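Long-range contacts in pectate lyase (Erwinia chrysanthemi, PDB 1RU4), which probably cleaves pectate (polygalacturonate) by beta-elimination and is built as a parallel beta-helix: residues 66-71 and 96-101; 82-87 and 120-125; 109-114 and 131-136; 138-143 and 164-169; 288-293 and 314-319. One frame throughout, in Å; residues are numbered along the deposited sequence.

Contact 1: 66-71 and 96-101; sequences KGNTIT and FSFPDS
The rings of Phe-96 and Phe-98 both turn an edge to Asn-68. At the Phe-96 ring, backbone O of Asn-68 lies in the ring plane, 3.5 Å from CE2. Side-chain OD1 of Asn-68 meets the same edge near CD2. At the Phe-98 ring, Asn-68 OD1 lies in plane, 3.5 Å from CE1. The amide oxygen therefore sits among the weakly positive C-H edges of two rings. The amide plane stands 67° from the Phe-96 ring and 78° from the Phe-98 ring. The other end of the amide makes the polar bond: Asn-68 ND2 donates to Phe-96 O at 2.9 Å. That acceptor lies almost exactly in the amide plane. Asn-68 ND2 also donates to Pro-61 O, so two backbone carbonyls hold the amide's rotation. With chi1 at 60°, CG of Asn-68 lies between its backbone N and carbonyl carbon, and the amide is brought to both phenylalanine rings. Farther along, Ile-70 CG1 packs at the edge of the Phe-96 ring, 3.9 Å from CE2, and its side chain crosses the ring's at about a right angle. Phe-98 also meets Tyr-62 edge-to-face. The contact joins the loop leading into strand 70-72 to the loop after strand 92-95. The two segments belong to neighbouring coils of the parallel beta-helix, where connecting loops leave the sheets.

Contact 2: 82-87 and 120-125; sequences IYVAAA and KGVEVT
Ala-85 and Lys-120 form the single bridge of this contact, and their side chains leave the same face of the parallel sheet. Their CB atoms are 4.0 Å apart. From there Lys-120 runs on fully extended, with CG opposite the backbone N (chi1 -172°), and its end leads away from Ala-85. Its NZ is held by Ser-9 O. Only the root of the lysine is therefore used against strand 82-86. Val-84 and Val-122 approach more loosely: Val-84 CG1 stands 4.4 Å from Val-122 CG2. Val-122 CG2 is also 4.0 Å from Val-84 O. Ala-86 points its CB at the other segment and meets Gly-121 O at 3.5 Å. Gly-121 has a positive phi of 74°, and the chain turns here. Two backbone bonds bracket the bridge. Lys-120 N donates to Val-84 O at 3.0 Å, and Ala-86 N donates to Lys-120 O at 3.2 Å. Lys-120 ends strand 117-120, the partner of 82-86; past the turn, strand 122-125 pairs with strand 92-95, where Val-122 touches Phe-94. Leu-53 of strand 50-53 touches both Val-84 and Val-122. This is a corner of the parallel beta-helix, where a sharp bend at Gly-121 passes the chain from one sheet to the next.

Contact 3: 109-114 and 131-136; sequences GFYVTG and GAYVIG
Val-112 O is gripped by two backbone donors, Ile-135 N and Gly-136 N, each at 3.0 Å. They reach the oxygen from opposite faces of its carbonyl plane. The Ile-135 bond is the straighter approach to the carbonyl; the Gly-136 donor is tilted 22° from the plane. This double grip ends a run of parallel pairing. Before it, Phe-110 N binds Gly-131 O, Tyr-133 N binds Phe-110 O, and Val-112 N binds Tyr-133 O. The strand axes are 4.8 Å apart and diverge by 7°. On one face Tyr-111 and Tyr-133 lie side by side and point the same way, with Tyr-111 CE2 3.9 Å from Tyr-133 CD2. Tyr-133 O sits at the edge of the Tyr-111 ring. Thr-113 CG2 stands over the centre of one face of that ring, 3.5 Å above its plane. Ile-135 has its CG1 between its backbone N and carbonyl carbon (chi1 68°), and this swings CD1 to within 3.7 Å of Thr-113 CG2. Ile-135 CD1 also lies 3.6 Å from Tyr-111 OH. The phenol of Tyr-133 is bound to Asn-158 OD1, and Tyr-108 stacks on its ring. Phe-110, Ala-132, Val-112 and Val-134 leave the other face, where Phe-110 meets Phe-94 edge-to-face. Short parallel strands paired in register, one per coil in each sheet, are the hallmark of a parallel beta-helix.

Contact 4: 138-143 and 164-169; sequences HNTFEN and TVINSD
Thr-140 and Ile-166 meet through torsions that turn their methyl ends together. In Thr-140, chi1 of -57° puts CG2 anti to the main-chain nitrogen. In Ile-166, chi1 of -53° places CG1 beside its own N, and the extended chi2 carries CD1 on to Thr-140 CG2 at 4.0 Å. The two side chains pass at a slant. CG of Glu-142 lies near Ile-166 CB, and its straight chain takes OE1 on to Tyr-118 OH. These residues share a face with Thr-164. On the other face, Phe-141 CD1 comes within 4.4 Å of Val-165 CG2. Four backbone bonds knit the strands, whose axes are only 4° apart in direction. The shortest is Ile-166 N to Phe-141 O at 2.8 Å; Thr-164 N to Asn-139 O, Phe-141 N to Thr-164 O and Asn-143 N to Ile-166 O complete the set. Ile-166 O has a second donor, Ser-168 OG at 2.9 Å, which comes from above the carbonyl plane and not along a lone pair. Ser-168 OG is also bonded to Thr-144 OG1. At the start of the strands a water donates to Asn-139 O and accepts from Thr-164 OG1 at 2.8 Å. Strand 140-142 pairs with 117-120 on one side, where the rings of Phe-141 and Phe-119 meet nearly parallel, and with 164-166 on the other, and 164-166 pairs onward with 197-199.

Contact 5: 288-293 and 314-319; sequences TSYKNG and VSLSAS
The CD1-CE1 side of the Tyr-290 ring meets Leu-316 and Ser-317. Tyr-290 CB lies 4.1 Å from Leu-316 O. A chi1 of 172° turns CG away from its own N, and the ring runs beside the leucine; the two side chains point the same way. CD1 meets Leu-316 O at 3.5 Å and Leu-316 CD2 at 3.7 Å. Leu-316 CB sits in the ring plane, at the edge. CE1, one atom farther, touches Ser-317 OG at 3.7 Å. At the tip, OH receives a hydrogen bond from Lys-291 NZ at 3.1 Å. Lys-291 also lays its CB over the centre of one ring face, and its chain bends at chi3 to return NZ to the phenol. Its CE packs on Ser-317 CB. Three backbone bonds join the strands: Ser-289 N to Val-314 O, Leu-316 N to Ser-289 O and Lys-291 N to Leu-316 O. Past the strands, Ala-318 CB closes to 3.2 Å on Asn-292 O. A water bridges the segments, donating to Gly-293 O and accepting from Ser-319 N. Asn-295 O takes the bond of Ser-289 OG, and its ND2 serves Ser-315 OG and Leu-316 O, so it links both strands. Phe-343 touches both Val-314 and Leu-316. Strand 288-290 lies between strand 264-266 and the 314-316 part of strand 308-316, with strand 294-298 following it in the chain.

Overall arrangement
The five contacts all join neighbouring coils of one parallel beta-helix. Contacts 1 to 4 crowd one part of it, and contact 5 lies far along, its centre about 38 Å from that of contact 1. Contacts 1 and 3 reach the same five-strand sheet, where 70-72 and 110-112 are neighbours. Contacts 2 and 4 have centres about 10 Å apart and meet where Gly-121 N approaches Glu-142 O. Phe-110 of contact 3 packs on Val-122 and Val-124 of contact 2, and Val-134 packs on Phe-141 of contact 4, inside the helix. Along the chain contact 2 alternates with contacts 1 and 3; contacts 4 and 5 follow. Coil-to-coil pairing thus builds the long scaffold of the lyase.

Contact 1: 66-71 and 96-101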
# COMPACT_ATOMS: atom_id res chain seq x y z
N LYS A 66 13.75 -22.33 9.92
CA LYS A 66 14.58 -21.94 8.78
C LYS A 66 13.84 -20.99 7.84
O LYS A 66 12.64 -21.14 7.60
CB LYS A 66 15.04 -23.17 8.00
CG LYS A 66 15.88 -24.14 8.81
CD LYS A 66 16.34 -25.32 7.97
CE LYS A 66 17.14 -26.31 8.81
NZ LYS A 66 17.58 -27.48 8.00
N GLY A 67 14.57 -20.01 7.31
CA GLY A 67 13.99 -19.08 6.35
C GLY A 67 13.89 -19.70 4.97
O GLY A 67 14.65 -20.61 4.64
N ASN A 68 12.95 -19.22 4.16
CA ASN A 68 12.77 -19.74 2.80
C ASN A 68 12.58 -18.62 1.77
O ASN A 68 12.00 -18.82 0.70
CB ASN A 68 11.61 -20.74 2.75
CG ASN A 68 10.28 -20.13 3.17
OD1 ASN A 68 10.21 -18.95 3.53
ND2 ASN A 68 9.22 -20.93 3.12
N THR A 69 13.16 -17.46 2.09
CA THR A 69 13.13 -16.24 1.28
C THR A 69 13.62 -16.43 -0.15
O THR A 69 14.55 -17.20 -0.40
CB THR A 69 14.04 -15.18 1.94
OG1 THR A 69 13.62 -14.96 3.29
CG2 THR A 69 13.99 -13.85 1.18
N ILE A 70 12.98 -15.73 -1.09
CA ILE A 70 13.47 -15.66 -2.46
C ILE A 70 14.11 -14.29 -2.61
O ILE A 70 13.46 -13.26 -2.38
CB ILE A 70 12.34 -15.81 -3.50
CG1 ILE A 70 11.68 -17.19 -3.39
CG2 ILE A 70 12.90 -15.61 -4.92
CD1 ILE A 70 10.51 -17.39 -4.34
N THR A 71 15.40 -14.27 -2.95
CA THR A 71 16.13 -13.02 -3.11
C THR A 71 16.19 -12.56 -4.56
O THR A 71 16.55 -13.32 -5.46
CB THR A 71 17.57 -13.13 -2.55
OG1 THR A 71 17.53 -13.38 -1.14
CG2 THR A 71 18.36 -11.85 -2.81
N PHE A 96 4.53 -18.89 1.08
CA PHE A 96 5.74 -19.30 1.79
C PHE A 96 5.51 -20.29 2.94
O PHE A 96 6.43 -20.63 3.68
CB PHE A 96 6.55 -18.08 2.22
CG PHE A 96 7.21 -17.38 1.06
CD1 PHE A 96 6.50 -16.48 0.27
CD2 PHE A 96 8.54 -17.66 0.73
CE1 PHE A 96 7.10 -15.87 -0.83
CE2 PHE A 96 9.14 -17.06 -0.37
CZ PHE A 96 8.42 -16.16 -1.16
N SER A 97 4.26 -20.72 3.08
CA SER A 97 3.88 -21.85 3.93
C SER A 97 4.11 -21.83 5.44
O SER A 97 4.01 -22.87 6.09
CB SER A 97 4.50 -23.13 3.36
OG SER A 97 4.20 -23.28 1.98
N PHE A 98 4.38 -20.66 6.03
CA PHE A 98 4.60 -20.61 7.47
C PHE A 98 3.34 -20.83 8.29
O PHE A 98 2.28 -20.28 7.98
CB PHE A 98 5.23 -19.28 7.88
CG PHE A 98 6.72 -19.29 7.90
CD1 PHE A 98 7.44 -19.21 6.72
CD2 PHE A 98 7.41 -19.40 9.11
CE1 PHE A 98 8.84 -19.25 6.73
CE2 PHE A 98 8.80 -19.43 9.13
CZ PHE A 98 9.52 -19.36 7.94
N PRO A 99 3.41 -21.69 9.32
CA PRO A 99 2.24 -21.93 10.16
C PRO A 99 1.93 -20.61 10.87
O PRO A 99 2.80 -19.74 10.99
CB PRO A 99 2.74 -22.98 11.16
CG PRO A 99 3.72 -23.76 10.35
CD PRO A 99 4.48 -22.65 9.64
N ASP A 100 0.70 -20.46 11.35
CA ASP A 100 0.28 -19.21 11.98
C ASP A 100 1.12 -18.76 13.18
O ASP A 100 1.36 -17.57 13.36
CB ASP A 100 -1.20 -19.30 12.38
CG ASP A 100 -2.13 -19.43 11.18
OD1 ASP A 100 -3.34 -19.63 11.39
OD2 ASP A 100 -1.66 -19.31 10.03
N SER A 101 1.59 -19.72 13.97
CA SER A 101 2.36 -19.41 15.18
C SER A 101 3.86 -19.24 14.95
O SER A 101 4.57 -18.76 15.84
CB SER A 101 2.13 -20.51 16.22
OG SER A 101 2.58 -21.76 15.74

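Contact 2: 82-87 and 120-125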
# COMPACT_ATOMS: atom_id res chain seq x y z
N ILE A 82 13.31 -5.72 -15.33
CA ILE A 82 13.08 -7.16 -15.36
C ILE A 82 11.64 -7.34 -14.90
O ILE A 82 11.29 -7.00 -13.77
CB ILE A 82 14.02 -7.94 -14.41
CG1 ILE A 82 15.48 -7.75 -14.84
CG2 ILE A 82 13.66 -9.42 -14.43
CD1 ILE A 82 16.48 -8.39 -13.90
N TYR A 83 10.80 -7.83 -15.81
CA TYR A 83 9.38 -8.01 -15.54
C TYR A 83 9.04 -9.38 -14.97
O TYR A 83 9.54 -10.40 -15.43
CB TYR A 83 8.57 -7.81 -16.82
CG TYR A 83 8.67 -6.44 -17.45
CD1 TYR A 83 9.53 -6.21 -18.53
CD2 TYR A 83 7.85 -5.39 -17.03
CE1 TYR A 83 9.57 -4.97 -19.17
CE2 TYR A 83 7.88 -4.15 -17.67
CZ TYR A 83 8.74 -3.95 -18.74
OH TYR A 83 8.75 -2.73 -19.38
N VAL A 84 8.16 -9.40 -13.96
CA VAL A 84 7.65 -10.63 -13.38
C VAL A 84 6.14 -10.42 -13.29
O VAL A 84 5.68 -9.55 -12.54
CB VAL A 84 8.23 -10.90 -11.96
CG1 VAL A 84 7.65 -12.18 -11.38
CG2 VAL A 84 9.75 -10.98 -12.02
N ALA A 85 5.37 -11.19 -14.06
CA ALA A 85 3.93 -10.96 -14.10
C ALA A 85 3.08 -12.19 -14.38
O ALA A 85 3.48 -13.10 -15.11
CB ALA A 85 3.61 -9.87 -15.13
N ALA A 86 1.89 -12.21 -13.78
CA ALA A 86 0.91 -13.26 -14.04
C ALA A 86 0.28 -12.98 -15.39
O ALA A 86 -0.08 -11.84 -15.70
CB ALA A 86 -0.14 -13.28 -12.94
N ALA A 87 0.15 -14.02 -16.21
CA ALA A 87 -0.39 -13.90 -17.56
C ALA A 87 -1.87 -13.54 -17.62
O ALA A 87 -2.63 -13.84 -16.70
CB ALA A 87 -0.14 -15.18 -18.34
N LYS A 120 3.87 -7.44 -11.51
CA LYS A 120 2.47 -7.17 -11.82
C LYS A 120 1.60 -8.41 -11.64
O LYS A 120 1.90 -9.47 -12.19
CB LYS A 120 2.32 -6.60 -13.24
CG LYS A 120 0.91 -6.12 -13.56
CD LYS A 120 0.85 -5.43 -14.92
CE LYS A 120 -0.55 -4.90 -15.19
NZ LYS A 120 -0.65 -4.16 -16.49
N GLY A 121 0.54 -8.28 -10.84
CA GLY A 121 -0.38 -9.39 -10.63
C GLY A 121 0.14 -10.51 -9.76
O GLY A 121 -0.34 -11.65 -9.85
N VAL A 122 1.08 -10.18 -8.88
CA VAL A 122 1.72 -11.16 -8.00
C VAL A 122 1.37 -10.90 -6.53
O VAL A 122 1.22 -9.75 -6.13
CB VAL A 122 3.26 -11.11 -8.18
CG1 VAL A 122 3.96 -12.05 -7.22
CG2 VAL A 122 3.63 -11.45 -9.63
N GLU A 123 1.22 -11.97 -5.76
CA GLU A 123 0.93 -11.86 -4.33
C GLU A 123 1.93 -12.64 -3.49
O GLU A 123 2.49 -13.64 -3.95
CB GLU A 123 -0.48 -12.38 -4.02
CG GLU A 123 -1.60 -11.67 -4.76
CD GLU A 123 -2.99 -12.09 -4.29
OE1 GLU A 123 -3.12 -12.96 -3.40
OE2 GLU A 123 -3.98 -11.53 -4.82
N VAL A 124 2.16 -12.18 -2.26
CA VAL A 124 3.02 -12.87 -1.31
C VAL A 124 2.20 -13.12 -0.04
O VAL A 124 1.59 -12.19 0.51
CB VAL A 124 4.27 -12.05 -0.92
CG1 VAL A 124 5.09 -12.79 0.14
CG2 VAL A 124 5.13 -11.79 -2.15
N THR A 125 2.18 -14.37 0.41
CA THR A 125 1.43 -14.74 1.60
C THR A 125 2.19 -15.78 2.44
O THR A 125 2.99 -16.55 1.91
CB THR A 125 0.01 -15.27 1.23
OG1 THR A 125 -0.78 -15.39 2.42
CG2 THR A 125 0.09 -16.64 0.55

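Contact 3: 109-114 and 131-136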
# COMPACT_ATOMS: atom_id res chain seq x y z
N GLY A 109 9.43 -12.77 2.34
CA GLY A 109 8.96 -13.53 1.20
C GLY A 109 9.85 -13.16 0.02
O GLY A 109 10.69 -13.96 -0.42
N PHE A 110 9.68 -11.94 -0.47
CA PHE A 110 10.53 -11.39 -1.53
C PHE A 110 11.53 -10.41 -0.92
O PHE A 110 11.13 -9.41 -0.31
CB PHE A 110 9.69 -10.63 -2.57
CG PHE A 110 8.86 -11.50 -3.48
CD1 PHE A 110 8.82 -12.89 -3.32
CD2 PHE A 110 8.12 -10.92 -4.50
CE1 PHE A 110 8.05 -13.68 -4.18
CE2 PHE A 110 7.35 -11.70 -5.36
CZ PHE A 110 7.31 -13.08 -5.20
N TYR A 111 12.82 -10.69 -1.06
CA TYR A 111 13.86 -9.78 -0.59
C TYR A 111 14.45 -9.12 -1.83
O TYR A 111 15.21 -9.73 -2.58
CB TYR A 111 14.94 -10.56 0.18
CG TYR A 111 16.04 -9.73 0.81
CD1 TYR A 111 17.31 -10.27 0.99
CD2 TYR A 111 15.81 -8.43 1.26
CE1 TYR A 111 18.33 -9.54 1.60
CE2 TYR A 111 16.83 -7.69 1.87
CZ TYR A 111 18.08 -8.25 2.04
OH TYR A 111 19.10 -7.54 2.65
N VAL A 112 14.04 -7.87 -2.08
CA VAL A 112 14.45 -7.16 -3.29
C VAL A 112 15.63 -6.23 -3.03
O VAL A 112 15.47 -5.13 -2.51
CB VAL A 112 13.26 -6.36 -3.89
CG1 VAL A 112 13.66 -5.73 -5.22
CG2 VAL A 112 12.06 -7.28 -4.09
N THR A 113 16.83 -6.70 -3.39
CA THR A 113 18.05 -5.92 -3.20
C THR A 113 18.50 -5.25 -4.49
O THR A 113 19.26 -4.28 -4.47
CB THR A 113 19.20 -6.79 -2.65
OG1 THR A 113 19.55 -7.78 -3.63
CG2 THR A 113 18.78 -7.47 -1.37
N GLY A 114 18.04 -5.80 -5.62
CA GLY A 114 18.38 -5.26 -6.92
C GLY A 114 17.50 -4.09 -7.32
O GLY A 114 16.59 -3.70 -6.59
N GLY A 131 6.35 -9.61 4.03
CA GLY A 131 5.99 -10.20 2.76
C GLY A 131 7.03 -9.86 1.71
O GLY A 131 7.58 -10.74 1.04
N ALA A 132 7.30 -8.57 1.58
CA ALA A 132 8.34 -8.08 0.68
C ALA A 132 9.16 -7.04 1.44
O ALA A 132 8.61 -6.20 2.15
CB ALA A 132 7.72 -7.45 -0.56
N TYR A 133 10.48 -7.14 1.34
CA TYR A 133 11.39 -6.21 1.99
C TYR A 133 12.29 -5.65 0.90
O TYR A 133 13.09 -6.38 0.29
CB TYR A 133 12.21 -6.93 3.06
CG TYR A 133 12.91 -6.02 4.05
CD1 TYR A 133 12.29 -5.65 5.24
CD2 TYR A 133 14.20 -5.54 3.80
CE1 TYR A 133 12.94 -4.84 6.17
CE2 TYR A 133 14.85 -4.72 4.72
CZ TYR A 133 14.21 -4.38 5.90
OH TYR A 133 14.86 -3.58 6.83
N VAL A 134 12.16 -4.35 0.65
CA VAL A 134 12.83 -3.71 -0.47
C VAL A 134 13.93 -2.73 -0.06
O VAL A 134 13.65 -1.70 0.55
CB VAL A 134 11.80 -2.95 -1.34
CG1 VAL A 134 12.45 -2.41 -2.61
CG2 VAL A 134 10.62 -3.86 -1.68
N ILE A 135 15.17 -3.06 -0.42
CA ILE A 135 16.29 -2.15 -0.18
C ILE A 135 16.88 -1.65 -1.49
O ILE A 135 17.73 -0.75 -1.50
CB ILE A 135 17.40 -2.78 0.71
CG1 ILE A 135 18.12 -3.91 -0.01
CG2 ILE A 135 16.81 -3.27 2.03
CD1 ILE A 135 19.31 -4.47 0.76
N GLY A 136 16.43 -2.24 -2.60
CA GLY A 136 16.84 -1.80 -3.92
C GLY A 136 16.08 -0.56 -4.36
O GLY A 136 15.21 -0.06 -3.64

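Contact 4: 138-143 and 164-169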
# COMPACT_ATOMS: atom_id res chain seq x y z
N HIS A 138 14.23 1.98 -7.75
CA HIS A 138 13.55 2.05 -9.04
C HIS A 138 12.72 0.81 -9.36
O HIS A 138 12.56 0.44 -10.53
CB HIS A 138 14.55 2.33 -10.16
CG HIS A 138 15.28 3.63 -10.00
ND1 HIS A 138 14.69 4.85 -10.26
CD2 HIS A 138 16.54 3.90 -9.60
CE1 HIS A 138 15.56 5.82 -10.04
NE2 HIS A 138 16.69 5.27 -9.63
N ASN A 139 12.20 0.17 -8.32
CA ASN A 139 11.36 -1.01 -8.47
C ASN A 139 9.89 -0.61 -8.49
O ASN A 139 9.51 0.41 -7.91
CB ASN A 139 11.62 -1.99 -7.32
CG ASN A 139 13.05 -2.49 -7.29
OD1 ASN A 139 13.51 -3.14 -8.23
ND2 ASN A 139 13.76 -2.18 -6.21
N THR A 140 9.08 -1.39 -9.18
CA THR A 140 7.65 -1.11 -9.27
C THR A 140 6.83 -2.35 -8.91
O THR A 140 7.16 -3.46 -9.33
CB THR A 140 7.26 -0.63 -10.68
OG1 THR A 140 8.02 0.53 -11.02
CG2 THR A 140 5.77 -0.28 -10.73
N PHE A 141 5.79 -2.14 -8.11
CA PHE A 141 4.89 -3.20 -7.71
C PHE A 141 3.49 -2.75 -8.10
O PHE A 141 2.90 -1.89 -7.44
CB PHE A 141 4.97 -3.43 -6.19
CG PHE A 141 6.35 -3.78 -5.70
CD1 PHE A 141 7.29 -2.78 -5.47
CD2 PHE A 141 6.72 -5.11 -5.51
CE1 PHE A 141 8.59 -3.10 -5.06
CE2 PHE A 141 8.01 -5.44 -5.10
CZ PHE A 141 8.95 -4.43 -4.87
N GLU A 142 2.97 -3.31 -9.19
CA GLU A 142 1.67 -2.91 -9.71
C GLU A 142 0.65 -4.04 -9.61
O GLU A 142 0.91 -5.16 -10.05
CB GLU A 142 1.78 -2.45 -11.17
CG GLU A 142 0.45 -2.01 -11.77
CD GLU A 142 0.52 -1.57 -13.22
OE1 GLU A 142 1.54 -1.81 -13.90
OE2 GLU A 142 -0.47 -0.98 -13.71
N ASN A 143 -0.52 -3.72 -9.06
CA ASN A 143 -1.60 -4.70 -8.90
C ASN A 143 -1.07 -5.95 -8.20
O ASN A 143 -1.26 -7.08 -8.67
CB ASN A 143 -2.21 -5.05 -10.26
CG ASN A 143 -3.50 -5.85 -10.14
OD1 ASN A 143 -4.20 -5.78 -9.12
ND2 ASN A 143 -3.82 -6.62 -11.17
N THR A 164 7.94 2.54 -6.60
CA THR A 164 6.55 2.92 -6.82
C THR A 164 5.63 1.73 -6.60
O THR A 164 5.83 0.66 -7.18
CB THR A 164 6.35 3.46 -8.25
OG1 THR A 164 7.36 4.43 -8.53
CG2 THR A 164 4.99 4.11 -8.38
N VAL A 165 4.64 1.91 -5.73
CA VAL A 165 3.66 0.87 -5.42
C VAL A 165 2.31 1.36 -5.92
O VAL A 165 1.75 2.33 -5.40
CB VAL A 165 3.61 0.60 -3.90
CG1 VAL A 165 2.69 -0.57 -3.60
CG2 VAL A 165 5.02 0.30 -3.37
N ILE A 166 1.81 0.69 -6.96
CA ILE A 166 0.59 1.09 -7.67
C ILE A 166 -0.52 0.06 -7.53
O ILE A 166 -0.30 -1.12 -7.77
CB ILE A 166 0.88 1.24 -9.18
CG1 ILE A 166 2.08 2.15 -9.42
CG2 ILE A 166 -0.36 1.77 -9.90
CD1 ILE A 166 2.60 2.10 -10.84
N ASN A 167 -1.72 0.53 -7.18
CA ASN A 167 -2.91 -0.32 -7.11
C ASN A 167 -2.66 -1.65 -6.40
O ASN A 167 -3.08 -2.71 -6.87
CB ASN A 167 -3.46 -0.57 -8.52
CG ASN A 167 -4.17 0.64 -9.09
OD1 ASN A 167 -4.77 1.42 -8.35
ND2 ASN A 167 -4.12 0.79 -10.41
N SER A 168 -2.02 -1.58 -5.24
CA SER A 168 -1.67 -2.78 -4.50
C SER A 168 -2.30 -2.84 -3.12
O SER A 168 -2.62 -1.81 -2.52
CB SER A 168 -0.15 -2.92 -4.41
OG SER A 168 0.41 -3.06 -5.70
N ASP A 169 -2.48 -4.07 -2.62
CA ASP A 169 -3.15 -4.31 -1.35
C ASP A 169 -2.24 -4.97 -0.31
O ASP A 169 -1.39 -5.79 -0.65
CB ASP A 169 -4.38 -5.21 -1.57
CG ASP A 169 -5.45 -4.55 -2.42
OD1 ASP A 169 -6.09 -5.26 -3.22
OD2 ASP A 169 -5.66 -3.33 -2.28
O HOH W 1 9.64 3.04 -9.47

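Contact 5: 288-293 and 314-319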
# COMPACT_ATOMS: atom_id res chain seq x y z
N THR A 288 -10.65 12.05 3.15
CA THR A 288 -11.88 11.75 3.88
C THR A 288 -11.56 10.76 5.00
O THR A 288 -10.90 9.74 4.77
CB THR A 288 -12.96 11.14 2.95
OG1 THR A 288 -13.34 12.12 1.98
CG2 THR A 288 -14.19 10.71 3.74
N SER A 289 -11.99 11.09 6.21
CA SER A 289 -11.75 10.23 7.37
C SER A 289 -13.08 10.02 8.11
O SER A 289 -13.76 10.99 8.46
CB SER A 289 -10.72 10.88 8.29
OG SER A 289 -10.25 9.96 9.27
N TYR A 290 -13.42 8.76 8.37
CA TYR A 290 -14.72 8.39 8.93
C TYR A 290 -14.66 7.34 10.05
O TYR A 290 -14.01 6.31 9.91
CB TYR A 290 -15.63 7.87 7.80
CG TYR A 290 -16.95 7.26 8.23
CD1 TYR A 290 -17.98 8.05 8.73
CD2 TYR A 290 -17.18 5.88 8.09
CE1 TYR A 290 -19.21 7.49 9.09
CE2 TYR A 290 -18.41 5.32 8.44
CZ TYR A 290 -19.42 6.13 8.94
OH TYR A 290 -20.64 5.59 9.28
N LYS A 291 -15.33 7.64 11.15
CA LYS A 291 -15.52 6.71 12.25
C LYS A 291 -14.27 5.93 12.69
O LYS A 291 -14.28 4.70 12.78
CB LYS A 291 -16.69 5.76 11.92
CG LYS A 291 -17.34 5.09 13.12
CD LYS A 291 -18.74 4.58 12.79
CE LYS A 291 -19.71 5.74 12.56
NZ LYS A 291 -21.12 5.28 12.36
N ASN A 292 -13.18 6.66 12.90
CA ASN A 292 -11.96 6.09 13.48
C ASN A 292 -12.00 6.43 14.96
O ASN A 292 -12.91 7.15 15.41
CB ASN A 292 -10.71 6.73 12.87
CG ASN A 292 -10.58 6.48 11.38
OD1 ASN A 292 -10.17 5.40 10.95
ND2 ASN A 292 -10.90 7.50 10.58
N GLY A 293 -11.03 5.94 15.73
CA GLY A 293 -10.93 6.35 17.13
C GLY A 293 -10.77 7.86 17.18
O GLY A 293 -11.40 8.54 17.99
N VAL A 314 -12.25 16.17 4.85
CA VAL A 314 -13.52 15.83 5.48
C VAL A 314 -13.32 14.91 6.68
O VAL A 314 -12.54 13.96 6.63
CB VAL A 314 -14.47 15.11 4.47
CG1 VAL A 314 -15.66 14.49 5.19
CG2 VAL A 314 -14.94 16.10 3.42
N SER A 315 -14.02 15.23 7.77
CA SER A 315 -14.05 14.40 8.96
C SER A 315 -15.51 14.13 9.30
O SER A 315 -16.32 15.05 9.33
CB SER A 315 -13.38 15.11 10.14
OG SER A 315 -13.55 14.37 11.33
N LEU A 316 -15.84 12.86 9.55
CA LEU A 316 -17.20 12.49 9.90
C LEU A 316 -17.24 11.41 10.98
O LEU A 316 -16.51 10.42 10.92
CB LEU A 316 -17.95 12.00 8.66
CG LEU A 316 -19.42 11.58 8.85
CD1 LEU A 316 -20.26 12.78 9.24
CD2 LEU A 316 -19.94 10.96 7.56
N SER A 317 -18.07 11.64 12.00
CA SER A 317 -18.32 10.68 13.08
C SER A 317 -17.14 10.31 13.98
O SER A 317 -17.07 9.20 14.50
CB SER A 317 -18.99 9.42 12.51
OG SER A 317 -20.22 9.74 11.89
N ALA A 318 -16.22 11.25 14.16
CA ALA A 318 -15.10 11.14 15.10
C ALA A 318 -14.42 12.50 15.19
O ALA A 318 -14.71 13.39 14.38
CB ALA A 318 -14.11 10.06 14.67
N SER A 319 -13.55 12.69 16.17
CA SER A 319 -12.95 14.01 16.40
C SER A 319 -11.72 14.34 15.57
O SER A 319 -11.07 13.46 14.99
CB SER A 319 -12.65 14.22 17.88
OG SER A 319 -11.53 13.45 18.30
O HOH W 2 -12.51 10.94 18.38